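FtsY (Mycoplasma mycoides, PDB 1ZU4) is the bacterial receptor for the signal recognition particle, represented here by its NG domain, a helical bundle joined to a P-loop NTPase-type domain. Local coordinates at residues 231-236 and 257-262; 112-117 and 198-203; 139-144 and 178-183; 105-110 and 227-232. All coordinates share one frame; numbering follows the deposited sequence.

Contact 1 (231-236 and 257-262); sequences VLLVID and SGIILT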
loop_
_atom_site.group_PDB
_atom_site.type_symbol
_atom_site.label_atom_id
_atom_site.label_comp_id
_atom_site.label_asym_id
_atom_site.label_seq_id
_atom_site.Cartn_x
_atom_site.Cartn_y
_atom_site.Cartn_z
ATOM N N VAL A 231 2.648 2.904 -10.928
ATOM C CA VAL A 231 2.708 1.454 -11.038
ATOM C C VAL A 231 2.632 0.989 -9.584
ATOM O O VAL A 231 3.588 1.138 -8.808
ATOM C CB VAL A 231 4.057 0.984 -11.753
ATOM C CG1 VAL A 231 4.129 -0.544 -11.864
ATOM C CG2 VAL A 231 4.183 1.591 -13.147
ATOM N N LEU A 232 1.472 0.457 -9.204
ATOM C CA LEU A 232 1.192 0.277 -7.810
ATOM C C LEU A 232 1.213 -1.204 -7.428
ATOM O O LEU A 232 0.463 -2.022 -7.957
ATOM C CB LEU A 232 -0.121 0.981 -7.408
ATOM C CG LEU A 232 -0.167 2.518 -7.608
ATOM C CD1 LEU A 232 -1.590 3.037 -7.490
ATOM C CD2 LEU A 232 0.742 3.285 -6.631
ATOM N N LEU A 233 2.125 -1.531 -6.519
ATOM C CA LEU A 233 2.257 -2.883 -5.973
ATOM C C LEU A 233 1.384 -3.155 -4.729
ATOM O O LEU A 233 1.373 -2.379 -3.785
ATOM C CB LEU A 233 3.750 -3.109 -5.655
ATOM C CG LEU A 233 4.201 -4.480 -5.118
ATOM C CD1 LEU A 233 3.865 -5.501 -6.142
ATOM C CD2 LEU A 233 5.730 -4.488 -4.775
ATOM N N VAL A 234 0.673 -4.277 -4.690
ATOM C CA VAL A 234 -0.220 -4.578 -3.579
ATOM C C VAL A 234 0.533 -5.469 -2.606
ATOM O O VAL A 234 1.105 -6.496 -2.964
ATOM C CB VAL A 234 -1.561 -5.240 -4.024
ATOM C CG1 VAL A 234 -2.406 -5.641 -2.816
ATOM C CG2 VAL A 234 -2.387 -4.286 -4.878
ATOM N N ILE A 235 0.564 -5.048 -1.364
ATOM C CA ILE A 235 1.097 -5.916 -0.350
ATOM C C ILE A 235 -0.017 -6.147 0.616
ATOM O O ILE A 235 -0.569 -5.185 1.144
ATOM C CB ILE A 235 2.282 -5.250 0.401
ATOM C CG1 ILE A 235 3.429 -4.951 -0.583
ATOM C CG2 ILE A 235 2.735 -6.165 1.509
ATOM C CD1 ILE A 235 4.594 -4.177 0.034
ATOM N N ASP A 236 -0.307 -7.412 0.863
ATOM C CA ASP A 236 -1.159 -7.887 1.983
ATOM C C ASP A 236 -0.508 -7.832 3.379
ATOM O O ASP A 236 0.345 -8.694 3.746
ATOM C CB ASP A 236 -1.574 -9.349 1.678
ATOM C CG ASP A 236 -2.636 -9.892 2.611
ATOM O OD1 ASP A 236 -2.855 -9.398 3.748
ATOM O OD2 ASP A 236 -3.280 -10.873 2.192
ATOM N N SER A 257 6.160 2.410 -8.475
ATOM C CA SER A 257 6.256 3.832 -8.012
ATOM C C SER A 257 5.644 3.985 -6.642
ATOM O O SER A 257 5.904 4.982 -5.979
ATOM C CB SER A 257 5.520 4.816 -8.974
ATOM O OG SER A 257 4.122 4.470 -9.046
ATOM N N GLY A 258 4.860 2.989 -6.189
ATOM C CA GLY A 258 4.237 3.065 -4.904
ATOM C C GLY A 258 3.566 1.763 -4.496
ATOM O O GLY A 258 3.465 0.813 -5.275
ATOM N N ILE A 259 3.088 1.742 -3.274
ATOM C CA ILE A 259 2.509 0.547 -2.639
ATOM C C ILE A 259 1.060 0.823 -2.154
ATOM O O ILE A 259 0.743 1.899 -1.638
ATOM C CB ILE A 259 3.366 0.085 -1.407
ATOM C CG1 ILE A 259 4.846 -0.240 -1.761
ATOM C CG2 ILE A 259 2.753 -1.117 -0.655
ATOM C CD1 ILE A 259 5.041 -1.213 -2.840
ATOM N N ILE A 260 0.224 -0.197 -2.276
ATOM C CA ILE A 260 -1.094 -0.261 -1.692
ATOM C C ILE A 260 -1.016 -1.372 -0.641
ATOM O O ILE A 260 -0.859 -2.506 -0.994
ATOM C CB ILE A 260 -2.166 -0.653 -2.736
ATOM C CG1 ILE A 260 -2.191 0.363 -3.930
ATOM C CG2 ILE A 260 -3.532 -0.728 -2.100
ATOM C CD1 ILE A 260 -3.298 0.012 -4.941
ATOM N N LEU A 261 -1.131 -1.009 0.630
ATOM C CA LEU A 261 -1.046 -1.906 1.782
ATOM C C LEU A 261 -2.478 -2.282 2.170
ATOM O O LEU A 261 -3.204 -1.454 2.635
ATOM C CB LEU A 261 -0.386 -1.151 2.959
ATOM C CG LEU A 261 -0.150 -2.010 4.218
ATOM C CD1 LEU A 261 0.736 -3.234 3.934
ATOM C CD2 LEU A 261 0.404 -1.177 5.373
ATOM N N THR A 262 -2.863 -3.534 1.961
ATOM C CA THR A 262 -4.222 -3.986 2.197
ATOM C C THR A 262 -4.303 -4.767 3.464
ATOM O O THR A 262 -3.263 -5.206 4.014
ATOM C CB THR A 262 -4.705 -4.914 1.066
ATOM O OG1 THR A 262 -3.838 -6.055 0.991
ATOM C CG2 THR A 262 -4.704 -4.175 -0.267
#

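Contact 2 (112-117 and 198-203); sequences GVNGTG and DTAGRL. With SO4 (sulfate ion), chain B.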
loop_
_atom_site.group_PDB
_atom_site.type_symbol
_atom_site.label_atom_id
_atom_site.label_comp_id
_atom_site.label_asym_id
_atom_site.label_seq_id
_atom_site.Cartn_x
_atom_site.Cartn_y
_atom_site.Cartn_z
ATOM N N GLY A 112 1.776 -7.029 -8.996
ATOM C CA GLY A 112 2.059 -7.898 -7.867
ATOM C C GLY A 112 1.804 -9.349 -8.247
ATOM O O GLY A 112 1.242 -9.648 -9.323
ATOM N N VAL A 113 2.218 -10.255 -7.361
ATOM C CA VAL A 113 1.917 -11.688 -7.530
ATOM C C VAL A 113 0.461 -11.915 -7.226
ATOM O O VAL A 113 -0.117 -11.340 -6.283
ATOM C CB VAL A 113 2.732 -12.642 -6.609
ATOM C CG1 VAL A 113 2.247 -12.567 -5.195
ATOM C CG2 VAL A 113 2.577 -14.088 -7.078
ATOM N N ASN A 114 -0.118 -12.790 -8.020
ATOM C CA ASN A 114 -1.512 -13.146 -7.894
ATOM C C ASN A 114 -1.897 -13.606 -6.476
ATOM O O ASN A 114 -1.056 -14.124 -5.699
ATOM C CB ASN A 114 -1.839 -14.165 -8.991
ATOM C CG ASN A 114 -1.476 -13.620 -10.383
ATOM O OD1 ASN A 114 -1.024 -14.354 -11.268
ATOM N ND2 ASN A 114 -1.670 -12.315 -10.572
ATOM N N GLY A 115 -3.148 -13.339 -6.117
ATOM C CA GLY A 115 -3.672 -13.704 -4.809
ATOM C C GLY A 115 -3.234 -12.789 -3.691
ATOM O O GLY A 115 -3.355 -13.173 -2.533
ATOM N N THR A 116 -2.718 -11.601 -4.022
ATOM C CA THR A 116 -2.396 -10.556 -3.015
ATOM C C THR A 116 -3.478 -9.502 -2.898
ATOM O O THR A 116 -3.418 -8.682 -1.997
ATOM C CB THR A 116 -1.052 -9.785 -3.273
ATOM O OG1 THR A 116 -0.994 -9.285 -4.632
ATOM C CG2 THR A 116 0.148 -10.648 -2.949
ATOM N N GLY A 117 -4.448 -9.510 -3.820
ATOM C CA GLY A 117 -5.587 -8.577 -3.762
ATOM C C GLY A 117 -5.598 -7.429 -4.771
ATOM O O GLY A 117 -6.166 -6.353 -4.500
ATOM N N ASP A 198 -5.276 -3.600 -14.753
ATOM C CA ASP A 198 -5.015 -4.793 -14.029
ATOM C C ASP A 198 -3.992 -5.601 -14.802
ATOM O O ASP A 198 -4.033 -5.663 -16.021
ATOM C CB ASP A 198 -6.311 -5.594 -13.907
ATOM C CG ASP A 198 -6.221 -6.707 -12.881
ATOM O OD1 ASP A 198 -7.229 -7.459 -12.796
ATOM O OD2 ASP A 198 -5.177 -6.807 -12.158
ATOM N N THR A 199 -3.086 -6.242 -14.079
ATOM C CA THR A 199 -2.054 -7.082 -14.698
ATOM C C THR A 199 -1.949 -8.411 -13.978
ATOM O O THR A 199 -2.287 -8.541 -12.779
ATOM C CB THR A 199 -0.636 -6.354 -14.687
ATOM O OG1 THR A 199 -0.193 -6.146 -13.330
ATOM C CG2 THR A 199 -0.714 -5.018 -15.359
ATOM N N ALA A 200 -1.471 -9.422 -14.686
ATOM C CA ALA A 200 -1.218 -10.698 -14.022
ATOM C C ALA A 200 0.202 -10.648 -13.482
ATOM O O ALA A 200 1.021 -9.872 -13.973
ATOM C CB ALA A 200 -1.386 -11.865 -15.016
ATOM N N GLY A 201 0.507 -11.473 -12.491
ATOM C CA GLY A 201 1.873 -11.561 -12.011
ATOM C C GLY A 201 2.279 -12.886 -11.416
ATOM O O GLY A 201 1.648 -13.378 -10.481
ATOM N N ARG A 202 3.357 -13.446 -11.965
ATOM C CA ARG A 202 4.057 -14.601 -11.387
ATOM C C ARG A 202 5.544 -14.413 -11.650
ATOM O O ARG A 202 5.925 -14.201 -12.793
ATOM C CB ARG A 202 3.671 -15.885 -12.109
ATOM C CG ARG A 202 2.292 -16.426 -11.929
ATOM C CD ARG A 202 2.344 -17.787 -12.561
ATOM N NE ARG A 202 1.035 -18.388 -12.784
ATOM C CZ ARG A 202 0.848 -19.494 -13.504
ATOM N NH1 ARG A 202 1.878 -20.116 -14.096
ATOM N NH2 ARG A 202 -0.378 -19.977 -13.640
ATOM N N LEU A 203 6.393 -14.496 -10.631
ATOM C CA LEU A 203 7.854 -14.477 -10.869
ATOM C C LEU A 203 8.299 -15.470 -11.962
ATOM O O LEU A 203 9.164 -15.147 -12.776
ATOM C CB LEU A 203 8.625 -14.750 -9.578
ATOM C CG LEU A 203 8.448 -13.820 -8.363
ATOM C CD1 LEU A 203 8.960 -12.377 -8.609
ATOM C CD2 LEU A 203 7.029 -13.807 -7.895
HETATM S S SO4 B . -5.388 -10.914 -7.391
HETATM O O1 SO4 B . -6.058 -9.882 -8.210
HETATM O O2 SO4 B . -4.934 -11.932 -8.344
HETATM O O3 SO4 B . -4.165 -10.437 -6.703
HETATM O O4 SO4 B . -6.344 -11.394 -6.390
HETATM O O HOH W 1 1.715 -7.569 -12.246
#

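Contact 3 (139-144 and 178-183); sequences AAADTF and SVVFDA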
loop_
_atom_site.group_PDB
_atom_site.type_symbol
_atom_site.label_atom_id
_atom_site.label_comp_id
_atom_site.label_asym_id
_atom_site.label_seq_id
_atom_site.Cartn_x
_atom_site.Cartn_y
_atom_site.Cartn_z
ATOM N N ALA A 139 -9.138 -1.548 -17.318
ATOM C CA ALA A 139 -8.687 -2.465 -18.342
ATOM C C ALA A 139 -8.392 -3.713 -17.623
ATOM O O ALA A 139 -7.387 -3.793 -16.925
ATOM C CB ALA A 139 -7.373 -1.948 -19.092
ATOM N N ALA A 140 -9.269 -4.693 -17.797
ATOM C CA ALA A 140 -9.110 -6.050 -17.273
ATOM C C ALA A 140 -8.038 -6.834 -18.036
ATOM O O ALA A 140 -8.355 -7.810 -18.754
ATOM C CB ALA A 140 -10.458 -6.792 -17.369
ATOM N N ALA A 141 -6.775 -6.442 -17.858
ATOM C CA ALA A 141 -5.662 -7.023 -18.627
ATOM C C ALA A 141 -4.956 -8.175 -17.926
ATOM O O ALA A 141 -3.921 -8.648 -18.404
ATOM C CB ALA A 141 -4.650 -5.948 -19.021
ATOM N N ASP A 142 -5.523 -8.627 -16.804
ATOM C CA ASP A 142 -5.140 -9.910 -16.230
ATOM C C ASP A 142 -6.038 -10.936 -16.877
ATOM O O ASP A 142 -7.100 -11.291 -16.342
ATOM C CB ASP A 142 -5.324 -9.926 -14.714
ATOM C CG ASP A 142 -4.710 -11.146 -14.057
ATOM O OD1 ASP A 142 -4.500 -12.186 -14.725
ATOM O OD2 ASP A 142 -4.430 -11.065 -12.849
ATOM N N THR A 143 -5.607 -11.403 -18.042
ATOM C CA THR A 143 -6.369 -12.362 -18.840
ATOM C C THR A 143 -5.976 -13.812 -18.498
ATOM O O THR A 143 -6.491 -14.738 -19.115
ATOM C CB THR A 143 -6.172 -12.122 -20.369
ATOM O OG1 THR A 143 -4.795 -12.327 -20.698
ATOM C CG2 THR A 143 -6.563 -10.698 -20.796
ATOM N N PHE A 144 -5.078 -14.017 -17.522
ATOM C CA PHE A 144 -4.621 -15.386 -17.208
ATOM C C PHE A 144 -5.755 -16.340 -16.762
ATOM O O PHE A 144 -5.696 -17.569 -16.974
ATOM C CB PHE A 144 -3.467 -15.440 -16.186
ATOM C CG PHE A 144 -3.012 -16.851 -15.916
ATOM C CD1 PHE A 144 -2.024 -17.450 -16.721
ATOM C CD2 PHE A 144 -3.648 -17.634 -14.931
ATOM C CE1 PHE A 144 -1.644 -18.800 -16.518
ATOM C CE2 PHE A 144 -3.285 -18.981 -14.722
ATOM C CZ PHE A 144 -2.280 -19.568 -15.520
ATOM N N SER A 178 -3.658 -6.409 -25.830
ATOM C CA SER A 178 -4.778 -6.077 -26.732
ATOM C C SER A 178 -5.916 -5.432 -25.946
ATOM O O SER A 178 -6.582 -4.542 -26.445
ATOM C CB SER A 178 -5.246 -7.280 -27.545
ATOM O OG SER A 178 -5.822 -8.252 -26.688
ATOM N N VAL A 179 -6.114 -5.849 -24.703
ATOM C CA VAL A 179 -7.117 -5.191 -23.839
ATOM C C VAL A 179 -6.683 -3.727 -23.570
ATOM O O VAL A 179 -7.489 -2.801 -23.633
ATOM C CB VAL A 179 -7.243 -5.941 -22.517
ATOM C CG1 VAL A 179 -8.272 -5.272 -21.591
ATOM C CG2 VAL A 179 -7.555 -7.474 -22.770
ATOM N N VAL A 180 -5.399 -3.532 -23.314
ATOM C CA VAL A 180 -4.857 -2.165 -23.111
ATOM C C VAL A 180 -5.027 -1.354 -24.383
ATOM O O VAL A 180 -5.502 -0.233 -24.328
ATOM C CB VAL A 180 -3.448 -2.218 -22.563
ATOM C CG1 VAL A 180 -2.767 -0.833 -22.585
ATOM C CG2 VAL A 180 -3.497 -2.819 -21.149
ATOM N N PHE A 181 -4.716 -1.932 -25.543
ATOM C CA PHE A 181 -5.036 -1.255 -26.822
ATOM C C PHE A 181 -6.504 -0.793 -26.903
ATOM O O PHE A 181 -6.805 0.375 -27.234
ATOM C CB PHE A 181 -4.683 -2.165 -28.038
ATOM C CG PHE A 181 -5.004 -1.549 -29.383
ATOM C CD1 PHE A 181 -3.991 -1.051 -30.189
ATOM C CD2 PHE A 181 -6.320 -1.497 -29.850
ATOM C CE1 PHE A 181 -4.267 -0.498 -31.420
ATOM C CE2 PHE A 181 -6.618 -0.939 -31.108
ATOM C CZ PHE A 181 -5.579 -0.437 -31.887
ATOM N N ASP A 182 -7.432 -1.687 -26.583
ATOM C CA ASP A 182 -8.845 -1.297 -26.619
ATOM C C ASP A 182 -9.223 -0.216 -25.608
ATOM O O ASP A 182 -9.945 0.746 -25.942
ATOM C CB ASP A 182 -9.747 -2.521 -26.454
ATOM C CG ASP A 182 -9.770 -3.381 -27.714
ATOM O OD1 ASP A 182 -9.388 -2.867 -28.807
ATOM O OD2 ASP A 182 -10.215 -4.548 -27.604
ATOM N N ALA A 183 -8.712 -0.346 -24.396
ATOM C CA ALA A 183 -8.988 0.659 -23.333
ATOM C C ALA A 183 -8.441 2.069 -23.627
ATOM O O ALA A 183 -9.124 3.100 -23.407
ATOM C CB ALA A 183 -8.456 0.130 -21.991
#

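Contact 4 (105-110 and 227-232); sequences LNIFML and APHEVL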
loop_
_atom_site.group_PDB
_atom_site.type_symbol
_atom_site.label_atom_id
_atom_site.label_comp_id
_atom_site.label_asym_id
_atom_site.label_seq_id
_atom_site.Cartn_x
_atom_site.Cartn_y
_atom_site.Cartn_z
ATOM N N LEU A 105 -5.329 12.381 -18.999
ATOM C CA LEU A 105 -5.730 11.018 -18.761
ATOM C C LEU A 105 -4.679 10.364 -17.873
ATOM O O LEU A 105 -3.566 10.062 -18.293
ATOM C CB LEU A 105 -5.939 10.267 -20.081
ATOM C CG LEU A 105 -6.106 8.758 -19.967
ATOM C CD1 LEU A 105 -7.306 8.402 -19.203
ATOM C CD2 LEU A 105 -6.140 8.238 -21.432
ATOM N N ASN A 106 -5.020 10.209 -16.610
ATOM C CA ASN A 106 -4.106 9.596 -15.660
ATOM C C ASN A 106 -4.148 8.090 -15.915
ATOM O O ASN A 106 -5.203 7.519 -16.161
ATOM C CB ASN A 106 -4.541 9.931 -14.212
ATOM C CG ASN A 106 -4.551 11.419 -13.946
ATOM O OD1 ASN A 106 -3.492 12.022 -13.797
ATOM N ND2 ASN A 106 -5.741 12.033 -13.989
ATOM N N ILE A 107 -2.996 7.435 -15.869
ATOM C CA ILE A 107 -2.963 6.003 -16.116
ATOM C C ILE A 107 -2.168 5.305 -15.010
ATOM O O ILE A 107 -0.989 5.563 -14.857
ATOM C CB ILE A 107 -2.371 5.674 -17.522
ATOM C CG1 ILE A 107 -3.124 6.424 -18.635
ATOM C CG2 ILE A 107 -2.442 4.197 -17.736
ATOM C CD1 ILE A 107 -2.531 6.262 -20.094
ATOM N N PHE A 108 -2.819 4.401 -14.274
ATOM C CA PHE A 108 -2.172 3.686 -13.183
ATOM C C PHE A 108 -2.217 2.204 -13.472
ATOM O O PHE A 108 -3.290 1.665 -13.822
ATOM C CB PHE A 108 -2.923 3.869 -11.856
ATOM C CG PHE A 108 -2.992 5.262 -11.363
ATOM C CD1 PHE A 108 -3.857 5.561 -10.321
ATOM C CD2 PHE A 108 -2.204 6.287 -11.931
ATOM C CE1 PHE A 108 -3.946 6.875 -9.843
ATOM C CE2 PHE A 108 -2.275 7.594 -11.465
ATOM C CZ PHE A 108 -3.097 7.893 -10.411
ATOM N N MET A 109 -1.092 1.528 -13.309
ATOM C CA MET A 109 -1.132 0.048 -13.330
ATOM C C MET A 109 -1.119 -0.569 -11.950
ATOM O O MET A 109 -0.460 -0.090 -11.081
ATOM C CB MET A 109 0.070 -0.495 -14.076
ATOM C CG MET A 109 0.260 0.097 -15.437
ATOM S SD MET A 109 1.645 -0.733 -16.175
ATOM C CE MET A 109 1.207 -0.492 -17.913
ATOM N N LEU A 110 -1.818 -1.660 -11.750
ATOM C CA LEU A 110 -1.699 -2.373 -10.509
ATOM C C LEU A 110 -0.925 -3.656 -10.800
ATOM O O LEU A 110 -1.150 -4.301 -11.828
ATOM C CB LEU A 110 -3.045 -2.683 -9.916
ATOM C CG LEU A 110 -3.896 -1.601 -9.212
ATOM C CD1 LEU A 110 -3.657 -1.659 -7.778
ATOM C CD2 LEU A 110 -3.755 -0.176 -9.735
ATOM N N ALA A 227 3.135 8.426 -18.967
ATOM C CA ALA A 227 2.447 7.208 -18.451
ATOM C C ALA A 227 3.381 5.969 -18.476
ATOM O O ALA A 227 4.384 5.957 -19.204
ATOM C CB ALA A 227 1.180 6.955 -19.230
ATOM N N PRO A 228 3.142 4.966 -17.593
ATOM C CA PRO A 228 2.155 4.936 -16.494
ATOM C C PRO A 228 2.568 5.972 -15.455
ATOM O O PRO A 228 3.764 6.100 -15.099
ATOM C CB PRO A 228 2.255 3.499 -15.924
ATOM C CG PRO A 228 3.645 3.012 -16.364
ATOM C CD PRO A 228 3.992 3.747 -17.639
ATOM N N HIS A 229 1.599 6.741 -15.016
ATOM C CA HIS A 229 1.809 7.750 -13.971
ATOM C C HIS A 229 2.057 7.159 -12.579
ATOM O O HIS A 229 2.795 7.747 -11.768
ATOM C CB HIS A 229 0.601 8.689 -13.961
ATOM C CG HIS A 229 0.310 9.305 -15.304
ATOM N ND1 HIS A 229 1.208 10.107 -15.970
ATOM C CD2 HIS A 229 -0.764 9.205 -16.121
ATOM C CE1 HIS A 229 0.694 10.488 -17.127
ATOM N NE2 HIS A 229 -0.512 9.989 -17.223
ATOM N N GLU A 230 1.479 5.981 -12.340
ATOM C CA GLU A 230 1.817 5.150 -11.192
ATOM C C GLU A 230 1.812 3.684 -11.609
ATOM O O GLU A 230 1.040 3.276 -12.482
ATOM C CB GLU A 230 0.774 5.354 -10.049
ATOM C CG GLU A 230 0.703 6.841 -9.500
ATOM C CD GLU A 230 1.874 7.212 -8.626
ATOM O OE1 GLU A 230 2.638 6.321 -8.161
ATOM O OE2 GLU A 230 2.016 8.435 -8.373
ATOM N N VAL A 231 2.648 2.904 -10.928
ATOM C CA VAL A 231 2.708 1.454 -11.038
ATOM C C VAL A 231 2.632 0.989 -9.584
ATOM O O VAL A 231 3.588 1.138 -8.808
ATOM C CB VAL A 231 4.057 0.984 -11.753
ATOM C CG1 VAL A 231 4.129 -0.544 -11.864
ATOM C CG2 VAL A 231 4.183 1.591 -13.147
ATOM N N LEU A 232 1.472 0.457 -9.204
ATOM C CA LEU A 232 1.192 0.277 -7.810
ATOM C C LEU A 232 1.213 -1.204 -7.428
ATOM O O LEU A 232 0.463 -2.022 -7.957
ATOM C CB LEU A 232 -0.121 0.981 -7.408
ATOM C CG LEU A 232 -0.167 2.518 -7.608
ATOM C CD1 LEU A 232 -1.590 3.037 -7.490
ATOM C CD2 LEU A 232 0.742 3.285 -6.631
#

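Contact 1 (231-236 and 257-262)
Leu233 and Ile259 lie next to each other on neighbouring parallel strands, their side chains pointing the same way off the sheet. Ile259 can be followed outward: its CB stands 4.0 Å from Leu233 O, and there the branches part. CG2, anti to the backbone N, runs to Ile235 CD1 at 3.6 Å. CG1 takes the other direction, and a second bend (chi2 -54°) swings CD1 back over the adjacent strand to 3.6 Å from Leu233 CB. A beta-branched residue suits this position because its two arms serve two apolar neighbours at once; Ala247 and Phe250 of helix 241-250 pack on the same Leu233 face.

The face of Leu232, Val234, Ile260 and Thr262 is turned to Ser121 and Met125 of helix 118-131. Gly258 has no side chain, and Leu232 CD2 settles 3.9 Å from its CA. Farther along, the methyls Val234 CG1 and Thr262 CG2 meet at 3.7 Å, the two side chains crossing near a right angle.

Between the faces, Leu233 N, Ile260 N, Ile235 N and Thr262 N bond in turn to the O atoms of Gly258, Leu233, Ile260 and Ile235. Where this pattern begins, Ser257 grips Val231 twice: OG receives Val231 N at 2.9 Å (166° at the hydrogen), and Ser257 N reaches a lone pair of Val231 O at 2.9 Å. The hydroxyl also bonds to Glu230. Joined in sequence through helix 241-250, the two strands form a beta-alpha-beta unit of the Rossmann-like P-loop NTPase fold.

Contact 2 (112-117 and 198-203)
Asn114 turns its CG anti to its own carbonyl carbon (chi1 -55°), which lays the carboxamide along the backbone of Gly201, while Val113 holds CG2 anti to its backbone N, which brings CG2 to 3.6 Å from Gly201 O. The same oxygen accepts the firm bond of the contact, from Asn114 N at 3.1 Å and 158°, with the donor slightly tilted from the carbonyl plane. Val113 CA-H also approaches Gly201 O. Glycine suits position 201 because its inward side faces Gly112 O, which its CA approaches to 3.4 Å.

A water bridges the two segments: it accepts from Gly112 N and donates to Ala200 O and to Thr199 OG1, the last at 2.6 Å. Thr199 OG1 in turn bonds to Leu110 O.

Beyond the contact the loop folds back on itself, Thr116 OG1 donating to Val113 O at 2.8 Å. This curl turns amides toward the bound sulfate: Gly117 N reaches O3 at 3.0 Å and Gly115 N reaches O2 at 3.2 Å, almost straight (174°). Lys118 N and Thr119 N bind the ion too, so the nest of amides probably stabilises its negative charge. Sequence and geometry are consistent with a P-loop (Walker A), the sulfate resting where such loops hold anions.

Lys118 NZ ties the loops together through Gly112 O and Thr199 O. One loop links strand 106-111 to helix 118-131, the other leads from the adjacent strand 194-198 to helix 206-221, and they meet at the C-terminal ends of those two strands.

Contact 3 (139-144 and 178-183)
Ala139 and Ala183 form the tight end of this contact, their CB methyls only 3.7 Å apart. Two alanines fit such a place, since the small methyl on each side lets the helix backbone come close to the strand. Next to them Ala141 CB touches Val180 CG2 at 4.0 Å. Val179 sets CG1 anti to its backbone N (chi1 179°), and that methyl rests 3.8 Å from Ala140 O. Ala140 is the centre of an inverse gamma turn, where the chain bends sharply. No hydrogen bond crosses between the segments; the joint is chiefly methyl groups, and Ile197 and Met216 close it from the side of Ala141 and Val180.

Toward Thr143 the packing thins. Its CG2 meets Val179 CG2 tip to tip at 3.9 Å, while its OG1 is hydrogen-bonded to Ala174 O. Threonine fits this border, with a methyl for the valine and a hydroxyl for the backbone. Farther out, Phe144 reaches the surface. On the helix Val179, Val180 and Ala183 face inward, while Ser178, Phe181 and Asp182 take no part and lie on the more exposed side.

The arrangement is that of a helix packed on a parallel sheet. Helix 176-189 connects strand 164-167 to strand 194-198 and passes over strand 136-140 between them, a beta-alpha-beta crossover that skips one strand of the P-loop NTPase fold.

Contact 4 (105-110 and 227-232)
Among the central, parallel strands of the sheet in this P-loop NTPase-type fold, strand 106-111 pairs with strand 230-236, and Phe108 lies alongside Glu230. Glu230 CG sits over one face of the Phe108 ring, 4.0 Å from its centroid in a CH-pi contact, while His229 CB approaches the ring edge at CE2. A bend at chi2 (-75°) then leads the Glu230 carboxylate away from the ring.

Regular pairing joins Met109 N to Glu230 O at 2.9 Å and Leu232 N to Met109 O at 2.7 Å. Before it, residues 227-229 are irregular. The peptide bond preceding Pro228 is cis, and His229 holds the first segment at two points: its N bonds to Ile107 O at 2.8 Å, and its NE2 reaches back to Leu105 O at 3.2 Å (136° at the hydrogen), with that oxygen close to the imidazole plane. Apolar groups seal the opposite side of the sheet, where Met109 CG meets Pro228 CB at 4.0 Å and Ile107 CD1 meets Ala227 CB at 3.9 Å. Ile220 and Met216 of helix 206-221 lie over them.

A histidine can offer a ring N-H to the Leu105 carbonyl, though the bond is bent. Besides Ser257, the Glu230 carboxylate has a salt bridge to Lys285 and a bond from Asp99 N, partners that would be expected to favour its ionised form although it is buried.

Overall arrangement
Contacts 1 and 4 share Val231 and Leu232, so strand 230-236 is paired on both sides, and Ile260 CD1 of contact 1 packs on Leu110 CD1 of contact 4 at 3.3 Å. Contact 2 lies where this sheet meets the sulfate site, its centre about 11 Å from that of contact 1; there Val234 CG1 lies 3.3 Å from Thr116 O, and Leu233 CD1 touches Gly112 CA at 3.5 Å. Contact 3, nested in the loop that contact 2 closes, joins it through Asp198 N and Ala139 O, 3.0 Å apart and probably hydrogen-bonded. Contacts 3 and 4 do not touch, their nearest atoms being about 6 Å apart, yet both reach the same sheet.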